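Local coordinates for protein chitinase (Paenibacillus sp. FPU-7, PDB 5GZT) that probably hydrolyses internal beta-1,4 linkages between N-acetylglucosamine units of chitin and chitodextrins, using two family 18 glycoside hydrolase domains in one chain, at residues 278-283 with 301-306; 773-778 with 827-832. One frame throughout, in Å; residues are numbered along the deposited sequence.

Contact 1: 278-283 with 301-306; sequences KIVSYI and FTHLYY
With CG anti to the carbonyl carbon in both Tyr282 (chi1 -88°) and Tyr305 (chi1 -80°), the two rings meet over the same face of adjacent strands as a T-shaped pair, planes at 69° and centroids 5.1 Å apart. Tyr305 presents its edge, CD2 lying 3.5 Å from Tyr282 CZ. Val280 CG1 sits over the centre of the Tyr305 ring, 3.6 Å from its centroid, a CH-pi contact. Both hydroxyls are hydrogen-bonded beyond the pair, Tyr282 OH to Asp407 OD2 and Tyr305 OH to Tyr478 OH. An alanine in place of Tyr282 would probably leave the Tyr305 edge without its aromatic partner and Asp407 without this hydroxyl. On the other face Ser281 CB lies over the Phe301 ring, displaced toward its rim, and Ile283 CG1 packs 3.5 Å from Leu304 CD1. At the start of the pairing Ile279 O accepts from Thr302 N and His303 N, while Ile279 N donates to Thr302 OG1 at 2.9 Å. That hydroxyl also bonds His303 ND1 (2.8 Å). Ser281 N then donates to His303 O, Tyr305 N to Ser281 O and Ile283 N to Tyr305 O. These are neighbouring parallel strands of a family 18 TIM barrel, Tyr282 and Tyr305 facing its interior, Ile283 and Leu304 facing helix 344-352.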
ATOM      1  N   LYS B 278       1.385   1.601  -4.911  1.00 21.61           N
ATOM      2  CA  LYS B 278       1.210   0.644  -3.824  1.00 25.17           C
ATOM      3  C   LYS B 278       0.802   1.363  -2.516  1.00 26.33           C
ATOM      4  O   LYS B 278       1.293   2.477  -2.206  1.00 25.47           O
ATOM      5  CB  LYS B 278       2.490  -0.127  -3.545  1.00 25.88           C
ATOM      6  CG  LYS B 278       2.856  -1.194  -4.554  1.00 28.80           C
ATOM      7  CD  LYS B 278       3.969  -2.078  -3.962  1.00 29.24           C
ATOM      8  CE  LYS B 278       5.341  -1.442  -3.919  1.00 29.08           C
ATOM      9  NZ  LYS B 278       5.901  -1.625  -5.303  1.00 33.15           N
ATOM     10  N   ILE B 279      -0.072   0.716  -1.757  1.00 28.00           N
ATOM     11  CA  ILE B 279      -0.423   1.174  -0.395  1.00 26.23           C
ATOM     12  C   ILE B 279      -0.229   0.019   0.518  1.00 24.71           C
ATOM     13  O   ILE B 279      -0.936  -0.953   0.416  1.00 27.91           O
ATOM     14  CB  ILE B 279      -1.826   1.724  -0.302  1.00 27.20           C
ATOM     15  CG1 ILE B 279      -1.987   2.942  -1.245  1.00 28.08           C
ATOM     16  CG2 ILE B 279      -2.073   2.144   1.147  1.00 28.54           C
ATOM     17  CD1 ILE B 279      -3.429   3.360  -1.418  1.00 28.28           C
ATOM     18  N   VAL B 280       0.834   0.068   1.305  1.00 25.83           N
ATOM     19  CA  VAL B 280       1.171  -0.966   2.251  1.00 26.61           C
ATOM     20  C   VAL B 280       0.589  -0.615   3.633  1.00 25.27           C
ATOM     21  O   VAL B 280       1.054   0.306   4.276  1.00 25.72           O
ATOM     22  CB  VAL B 280       2.672  -1.139   2.377  1.00 25.71           C
ATOM     23  CG1 VAL B 280       3.022  -2.061   3.540  1.00 25.05           C
ATOM     24  CG2 VAL B 280       3.201  -1.755   1.076  1.00 30.18           C
ATOM     25  N   SER B 281      -0.454  -1.330   4.006  1.00 26.16           N
ATOM     26  CA  SER B 281      -1.102  -1.229   5.319  1.00 26.26           C
ATOM     27  C   SER B 281      -0.569  -2.254   6.323  1.00 23.92           C
ATOM     28  O   SER B 281      -0.796  -3.436   6.156  1.00 25.68           O
ATOM     29  CB  SER B 281      -2.623  -1.345   5.148  1.00 27.16           C
ATOM     30  OG  SER B 281      -3.306  -1.458   6.413  1.00 24.82           O
ATOM     31  N   TYR B 282       0.180  -1.814   7.325  1.00 23.56           N
ATOM     32  CA  TYR B 282       0.639  -2.681   8.418  1.00 26.07           C
ATOM     33  C   TYR B 282      -0.569  -2.927   9.293  1.00 29.69           C
ATOM     34  O   TYR B 282      -1.319  -1.984   9.577  1.00 27.26           O
ATOM     35  CB  TYR B 282       1.737  -2.062   9.289  1.00 27.92           C
ATOM     36  CG  TYR B 282       3.150  -2.306   8.809  1.00 31.48           C
ATOM     37  CD1 TYR B 282       3.749  -1.460   7.881  1.00 31.36           C
ATOM     38  CD2 TYR B 282       3.903  -3.359   9.274  1.00 27.81           C
ATOM     39  CE1 TYR B 282       5.065  -1.660   7.461  1.00 31.28           C
ATOM     40  CE2 TYR B 282       5.208  -3.559   8.828  1.00 30.03           C
ATOM     41  CZ  TYR B 282       5.793  -2.713   7.913  1.00 28.22           C
ATOM     42  OH  TYR B 282       7.104  -2.868   7.487  1.00 25.52           O
ATOM     43  N   ILE B 283      -0.760  -4.185   9.700  1.00 29.94           N
ATOM     44  CA  ILE B 283      -1.871  -4.614  10.547  1.00 28.19           C
ATOM     45  C   ILE B 283      -1.278  -5.375  11.703  1.00 27.80           C
ATOM     46  O   ILE B 283      -0.552  -6.312  11.484  1.00 27.50           O
ATOM     47  CB  ILE B 283      -2.821  -5.536   9.779  1.00 32.84           C
ATOM     48  CG1 ILE B 283      -3.751  -4.698   8.901  1.00 38.91           C
ATOM     49  CG2 ILE B 283      -3.661  -6.392  10.740  1.00 33.70           C
ATOM     50  CD1 ILE B 283      -5.078  -4.330   9.557  1.00 38.02           C
ATOM     51  N   PHE B 301      -6.328  -0.304   0.100  1.00 24.52           N
ATOM     52  CA  PHE B 301      -4.912  -0.529   0.069  1.00 24.36           C
ATOM     53  C   PHE B 301      -4.617  -1.688  -0.832  1.00 26.84           C
ATOM     54  O   PHE B 301      -5.523  -2.411  -1.208  1.00 25.97           O
ATOM     55  CB  PHE B 301      -4.321  -0.727   1.471  1.00 27.58           C
ATOM     56  CG  PHE B 301      -5.021  -1.737   2.352  1.00 27.88           C
ATOM     57  CD1 PHE B 301      -4.840  -3.107   2.176  1.00 34.96           C
ATOM     58  CD2 PHE B 301      -5.735  -1.318   3.470  1.00 29.62           C
ATOM     59  CE1 PHE B 301      -5.469  -4.024   3.034  1.00 34.56           C
ATOM     60  CE2 PHE B 301      -6.378  -2.191   4.323  1.00 30.36           C
ATOM     61  CZ  PHE B 301      -6.250  -3.566   4.120  1.00 33.67           C
ATOM     62  N   THR B 302      -3.360  -1.872  -1.165  1.00 28.26           N
ATOM     63  CA  THR B 302      -2.984  -2.923  -2.118  1.00 30.88           C
ATOM     64  C   THR B 302      -2.250  -4.048  -1.466  1.00 31.46           C
ATOM     65  O   THR B 302      -2.252  -5.192  -2.006  1.00 33.01           O
ATOM     66  CB  THR B 302      -2.103  -2.390  -3.262  1.00 29.00           C
ATOM     67  OG1 THR B 302      -0.865  -1.911  -2.729  1.00 27.65           O
ATOM     68  CG2 THR B 302      -2.809  -1.296  -3.957  1.00 34.01           C
ATOM     69  N   HIS B 303      -1.615  -3.755  -0.344  1.00 27.45           N
ATOM     70  CA  HIS B 303      -0.828  -4.734   0.403  1.00 27.81           C
ATOM     71  C   HIS B 303      -1.159  -4.637   1.879  1.00 31.50           C
ATOM     72  O   HIS B 303      -1.297  -3.547   2.404  1.00 30.02           O
ATOM     73  CB  HIS B 303       0.645  -4.471   0.297  1.00 25.50           C
ATOM     74  CG  HIS B 303       1.241  -4.720  -1.049  1.00 33.39           C
ATOM     75  ND1 HIS B 303       0.820  -4.076  -2.195  1.00 33.22           N
ATOM     76  CD2 HIS B 303       2.307  -5.476  -1.417  1.00 36.17           C
ATOM     77  CE1 HIS B 303       1.584  -4.442  -3.206  1.00 31.19           C
ATOM     78  NE2 HIS B 303       2.459  -5.325  -2.772  1.00 33.08           N
ATOM     79  N   LEU B 304      -1.208  -5.774   2.551  1.00 31.73           N
ATOM     80  CA  LEU B 304      -1.481  -5.871   3.978  1.00 29.31           C
ATOM     81  C   LEU B 304      -0.294  -6.634   4.559  1.00 30.27           C
ATOM     82  O   LEU B 304       0.035  -7.720   4.080  1.00 33.19           O
ATOM     83  CB  LEU B 304      -2.840  -6.498   4.125  1.00 31.41           C
ATOM     84  CG  LEU B 304      -3.490  -7.248   5.304  1.00 35.27           C
ATOM     85  CD1 LEU B 304      -2.693  -7.146   6.576  1.00 39.81           C
ATOM     86  CD2 LEU B 304      -4.970  -6.909   5.424  1.00 31.16           C
ATOM     87  N   TYR B 305       0.435  -6.004   5.469  1.00 25.54           N
ATOM     88  CA  TYR B 305       1.587  -6.630   6.159  1.00 26.67           C
ATOM     89  C   TYR B 305       1.128  -7.067   7.557  1.00 31.34           C
ATOM     90  O   TYR B 305       0.698  -6.206   8.414  1.00 26.55           O
ATOM     91  CB  TYR B 305       2.785  -5.671   6.353  1.00 24.37           C
ATOM     92  CG  TYR B 305       3.668  -5.455   5.177  1.00 25.32           C
ATOM     93  CD1 TYR B 305       3.228  -5.725   3.885  1.00 26.20           C
ATOM     94  CD2 TYR B 305       4.978  -4.999   5.342  1.00 27.38           C
ATOM     95  CE1 TYR B 305       4.072  -5.562   2.815  1.00 28.50           C
ATOM     96  CE2 TYR B 305       5.815  -4.831   4.264  1.00 26.32           C
ATOM     97  CZ  TYR B 305       5.362  -5.142   3.013  1.00 25.66           C
ATOM     98  OH  TYR B 305       6.128  -4.958   1.865  1.00 28.93           O
ATOM     99  N   TYR B 306       1.229  -8.386   7.835  1.00 31.48           N
ATOM    100  CA  TYR B 306       0.891  -8.907   9.165  1.00 29.57           C
ATOM    101  C   TYR B 306       2.086  -8.683  10.037  1.00 28.15           C
ATOM    102  O   TYR B 306       3.176  -9.209   9.786  1.00 26.52           O
ATOM    103  CB  TYR B 306       0.490 -10.383   9.138  1.00 34.40           C
ATOM    104  CG  TYR B 306      -0.080 -10.907  10.455  1.00 30.41           C
ATOM    105  CD1 TYR B 306      -1.327 -10.518  10.876  1.00 31.97           C
ATOM    106  CD2 TYR B 306       0.636 -11.769  11.254  1.00 33.46           C
ATOM    107  CE1 TYR B 306      -1.863 -10.986  12.069  1.00 34.72           C
ATOM    108  CE2 TYR B 306       0.104 -12.274  12.436  1.00 35.24           C
ATOM    109  CZ  TYR B 306      -1.138 -11.865  12.847  1.00 32.39           C
ATOM    110  OH  TYR B 306      -1.683 -12.363  14.001  1.00 34.11           O
TER

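Contact 2: 773-778 with 827-832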
ATOM      1  N   TRP B 773     -56.614  -1.578   3.607  1.00 25.60           N
ATOM      2  CA  TRP B 773     -57.114  -2.930   3.671  1.00 26.65           C
ATOM      3  C   TRP B 773     -57.313  -3.361   5.110  1.00 26.98           C
ATOM      4  O   TRP B 773     -57.639  -4.498   5.308  1.00 30.63           O
ATOM      5  CB  TRP B 773     -56.218  -3.928   2.942  1.00 25.57           C
ATOM      6  CG  TRP B 773     -54.669  -3.762   3.267  1.00 27.57           C
ATOM      7  CD1 TRP B 773     -53.936  -4.348   4.288  1.00 26.72           C
ATOM      8  CD2 TRP B 773     -53.749  -2.946   2.549  1.00 26.75           C
ATOM      9  NE1 TRP B 773     -52.637  -3.934   4.228  1.00 25.46           N
ATOM     10  CE2 TRP B 773     -52.497  -3.058   3.182  1.00 28.55           C
ATOM     11  CE3 TRP B 773     -53.874  -2.102   1.452  1.00 24.97           C
ATOM     12  CZ2 TRP B 773     -51.363  -2.363   2.729  1.00 27.65           C
ATOM     13  CZ3 TRP B 773     -52.773  -1.428   1.024  1.00 25.08           C
ATOM     14  CH2 TRP B 773     -51.527  -1.547   1.667  1.00 25.90           C
ATOM     15  N   VAL B 774     -57.127  -2.463   6.079  1.00 26.98           N
ATOM     16  CA  VAL B 774     -57.564  -2.590   7.452  1.00 25.75           C
ATOM     17  C   VAL B 774     -58.832  -1.775   7.569  1.00 27.31           C
ATOM     18  O   VAL B 774     -58.879  -0.635   7.138  1.00 26.65           O
ATOM     19  CB  VAL B 774     -56.487  -2.094   8.450  1.00 25.86           C
ATOM     20  CG1 VAL B 774     -57.034  -1.959   9.847  1.00 24.19           C
ATOM     21  CG2 VAL B 774     -55.267  -3.020   8.508  1.00 24.91           C
ATOM     22  N   ASP B 775     -59.886  -2.377   8.120  1.00 26.94           N
ATOM     23  CA  ASP B 775     -61.136  -1.699   8.434  1.00 26.43           C
ATOM     24  C   ASP B 775     -60.978  -0.994   9.754  1.00 28.64           C
ATOM     25  O   ASP B 775     -61.241  -1.582  10.826  1.00 27.47           O
ATOM     26  CB  ASP B 775     -62.240  -2.753   8.512  1.00 31.30           C
ATOM     27  CG  ASP B 775     -63.629  -2.172   8.678  1.00 32.89           C
ATOM     28  OD1 ASP B 775     -63.840  -0.967   8.806  1.00 32.50           O
ATOM     29  OD2 ASP B 775     -64.560  -2.994   8.654  1.00 39.30           O
ATOM     30  N   TRP B 776     -60.535   0.271   9.695  1.00 26.63           N
ATOM     31  CA  TRP B 776     -60.143   0.990  10.899  1.00 26.38           C
ATOM     32  C   TRP B 776     -61.304   1.239  11.860  1.00 31.03           C
ATOM     33  O   TRP B 776     -61.118   1.154  13.078  1.00 29.18           O
ATOM     34  CB  TRP B 776     -59.389   2.310  10.605  1.00 25.24           C
ATOM     35  CG  TRP B 776     -58.024   1.992  10.058  1.00 24.37           C
ATOM     36  CD1 TRP B 776     -57.684   1.808   8.756  1.00 22.54           C
ATOM     37  CD2 TRP B 776     -56.920   1.613  10.829  1.00 24.18           C
ATOM     38  NE1 TRP B 776     -56.397   1.331   8.676  1.00 26.45           N
ATOM     39  CE2 TRP B 776     -55.902   1.215   9.943  1.00 24.17           C
ATOM     40  CE3 TRP B 776     -56.698   1.500  12.218  1.00 25.37           C
ATOM     41  CZ2 TRP B 776     -54.672   0.801  10.383  1.00 22.84           C
ATOM     42  CZ3 TRP B 776     -55.462   1.099  12.648  1.00 23.79           C
ATOM     43  CH2 TRP B 776     -54.456   0.783  11.725  1.00 24.05           C
ATOM     44  N   THR B 777     -62.461   1.583  11.321  1.00 33.67           N
ATOM     45  CA  THR B 777     -63.666   1.778  12.131  1.00 34.94           C
ATOM     46  C   THR B 777     -63.888   0.596  13.109  1.00 35.51           C
ATOM     47  O   THR B 777     -64.189   0.832  14.258  1.00 36.43           O
ATOM     48  CB  THR B 777     -64.902   2.025  11.269  1.00 38.12           C
ATOM     49  OG1 THR B 777     -64.644   3.113  10.396  1.00 39.76           O
ATOM     50  CG2 THR B 777     -66.109   2.425  12.097  1.00 42.47           C
ATOM     51  N   ASN B 778     -63.614  -0.628  12.672  1.00 35.88           N
ATOM     52  CA  ASN B 778     -63.768  -1.839  13.507  1.00 40.07           C
ATOM     53  C   ASN B 778     -62.530  -2.476  14.056  1.00 42.02           C
ATOM     54  O   ASN B 778     -62.614  -3.598  14.569  1.00 45.99           O
ATOM     55  CB  ASN B 778     -64.538  -2.894  12.708  1.00 40.30           C
ATOM     56  CG  ASN B 778     -65.886  -2.391  12.327  1.00 37.96           C
ATOM     57  OD1 ASN B 778     -66.560  -1.794  13.151  1.00 40.47           O
ATOM     58  ND2 ASN B 778     -66.239  -2.497  11.056  1.00 37.55           N
ATOM     59  N   ASN B 827     -64.537  -5.961  -1.531  1.00 24.94           N
ATOM     60  CA  ASN B 827     -65.245  -5.154  -0.577  1.00 30.67           C
ATOM     61  C   ASN B 827     -64.302  -4.327   0.360  1.00 29.78           C
ATOM     62  O   ASN B 827     -64.683  -3.947   1.461  1.00 28.76           O
ATOM     63  CB  ASN B 827     -66.098  -6.076   0.300  1.00 36.18           C
ATOM     64  CG  ASN B 827     -67.220  -6.694  -0.474  1.00 36.59           C
ATOM     65  OD1 ASN B 827     -67.177  -7.871  -0.793  1.00 43.77           O
ATOM     66  ND2 ASN B 827     -68.180  -5.891  -0.848  1.00 37.74           N
ATOM     67  N   ASN B 828     -63.120  -3.998  -0.121  1.00 29.30           N
ATOM     68  CA  ASN B 828     -62.179  -3.186   0.647  1.00 27.61           C
ATOM     69  C   ASN B 828     -62.885  -1.968   1.225  1.00 26.05           C
ATOM     70  O   ASN B 828     -63.616  -1.265   0.528  1.00 24.03           O
ATOM     71  CB  ASN B 828     -61.004  -2.759  -0.214  1.00 27.53           C
ATOM     72  CG  ASN B 828     -59.862  -2.332   0.617  1.00 25.66           C
ATOM     73  OD1 ASN B 828     -59.182  -3.161   1.212  1.00 26.61           O
ATOM     74  ND2 ASN B 828     -59.712  -1.032   0.760  1.00 25.89           N
ATOM     75  N   PRO B 829     -62.722  -1.759   2.530  1.00 22.77           N
ATOM     76  CA  PRO B 829     -63.487  -0.778   3.254  1.00 24.51           C
ATOM     77  C   PRO B 829     -63.038   0.684   3.098  1.00 23.90           C
ATOM     78  O   PRO B 829     -62.879   1.378   4.067  1.00 23.03           O
ATOM     79  CB  PRO B 829     -63.332  -1.250   4.706  1.00 23.89           C
ATOM     80  CG  PRO B 829     -61.966  -1.829   4.741  1.00 24.33           C
ATOM     81  CD  PRO B 829     -61.814  -2.509   3.401  1.00 23.88           C
ATOM     82  N   ASP B 830     -63.003   1.182   1.861  1.00 27.04           N
ATOM     83  CA  ASP B 830     -62.444   2.513   1.553  1.00 21.94           C
ATOM     84  C   ASP B 830     -63.367   3.548   2.050  1.00 23.74           C
ATOM     85  O   ASP B 830     -62.939   4.420   2.825  1.00 20.82           O
ATOM     86  CB  ASP B 830     -62.138   2.652   0.055  1.00 20.73           C
ATOM     87  CG  ASP B 830     -60.985   1.807  -0.364  1.00 22.34           C
ATOM     88  OD1 ASP B 830     -59.820   2.062   0.122  1.00 19.45           O
ATOM     89  OD2 ASP B 830     -61.199   0.863  -1.162  1.00 20.61           O
ATOM     90  N   ASP B 831     -64.668   3.454   1.726  1.00 23.87           N
ATOM     91  CA  ASP B 831     -65.566   4.489   2.224  1.00 22.98           C
ATOM     92  C   ASP B 831     -65.595   4.591   3.751  1.00 23.87           C
ATOM     93  O   ASP B 831     -65.657   5.691   4.284  1.00 24.78           O
ATOM     94  CB  ASP B 831     -67.015   4.249   1.772  1.00 27.00           C
ATOM     95  CG  ASP B 831     -67.272   4.644   0.331  1.00 30.67           C
ATOM     96  OD1 ASP B 831     -66.549   5.473  -0.287  1.00 32.37           O
ATOM     97  OD2 ASP B 831     -68.270   4.157  -0.202  1.00 33.75           O
ATOM     98  N   ALA B 832     -65.675   3.454   4.448  1.00 23.72           N
ATOM     99  CA  ALA B 832     -65.627   3.485   5.933  1.00 26.51           C
ATOM    100  C   ALA B 832     -64.305   4.101   6.417  1.00 24.42           C
ATOM    101  O   ALA B 832     -64.292   4.897   7.327  1.00 22.54           O
ATOM    102  CB  ALA B 832     -65.790   2.096   6.525  1.00 25.34           C
TER
HETATM  103  O   HOH W   1     -66.108   4.690   9.327  1.00 33.69           O
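Asn828, whose OD1 touches Trp773, donates through ND2 to two acceptors: Asp830 OD2, 3.1 Å from ND2, and the carbonyl oxygen of Gly772. The setting is the second family 18 TIM barrel, where the loop leaving strand 765-771 passes the N-terminal end of helix 830-843. The bond to Asp830 is nearly straight (167°); the carboxylate oxygen lies close to the amide plane of Asn828 but is itself met from above the carboxylate plane. Held in this way, Asn828 sets OD1 against Trp773, 3.2 Å from CA and 3.5 Å from CB. Asp830 has a second partner in Tyr793, bonded through OD1.

Pro829 occupies the N-cap position and is the centre of an inverse gamma turn, closed by Asp830 N donating to Asn828 O at 2.9 Å. Its ring faces the loop: CG rests 3.8 Å from Asp775 CA, and the two side chains cross at a slant. CG of Asp775 is anti to its backbone N (chi1 -173°), which puts that carbon close to Pro829 CB. Asp775 OD2 accepts a bond from Asn778 ND2 at 3.0 Å, again from above the carboxylate plane. No direct hydrogen bond joins the two segments. Asn833, next along the helix, ties the loop to it, accepting from Trp776 N and donating to Val774 O. Within the loop, Val774 CG1 stands over the centre of the Trp776 ring.

Where the loop turns past Ala832, the link is a water, which lies beside Thr777 OG1, although its very short modelled separation from that hydroxyl is doubtful; the same water donates to Ala832 O at 2.7 Å.

Contact 1 comes first along the chain and closes before contact 2 opens; their centres lie 62 Å apart and their nearest atoms about 45 Å, with no strand or helix shared. Contact 1 is buried in the first family 18 barrel, near the middle of the chain, whereas contact 2 is at the surface of the second, with the immunoglobulin-like domain between the two barrels in sequence. The domains are nevertheless built alike: strands 765-771 and 790-799 correspond to the pair joined in contact 1, and helix 830-843 to helix 344-352. The hydrogen bond of Tyr306 with Asp344 has its counterpart in the Tyr793-Asp830 pair of contact 2, consistent with two related barrels in one enzyme.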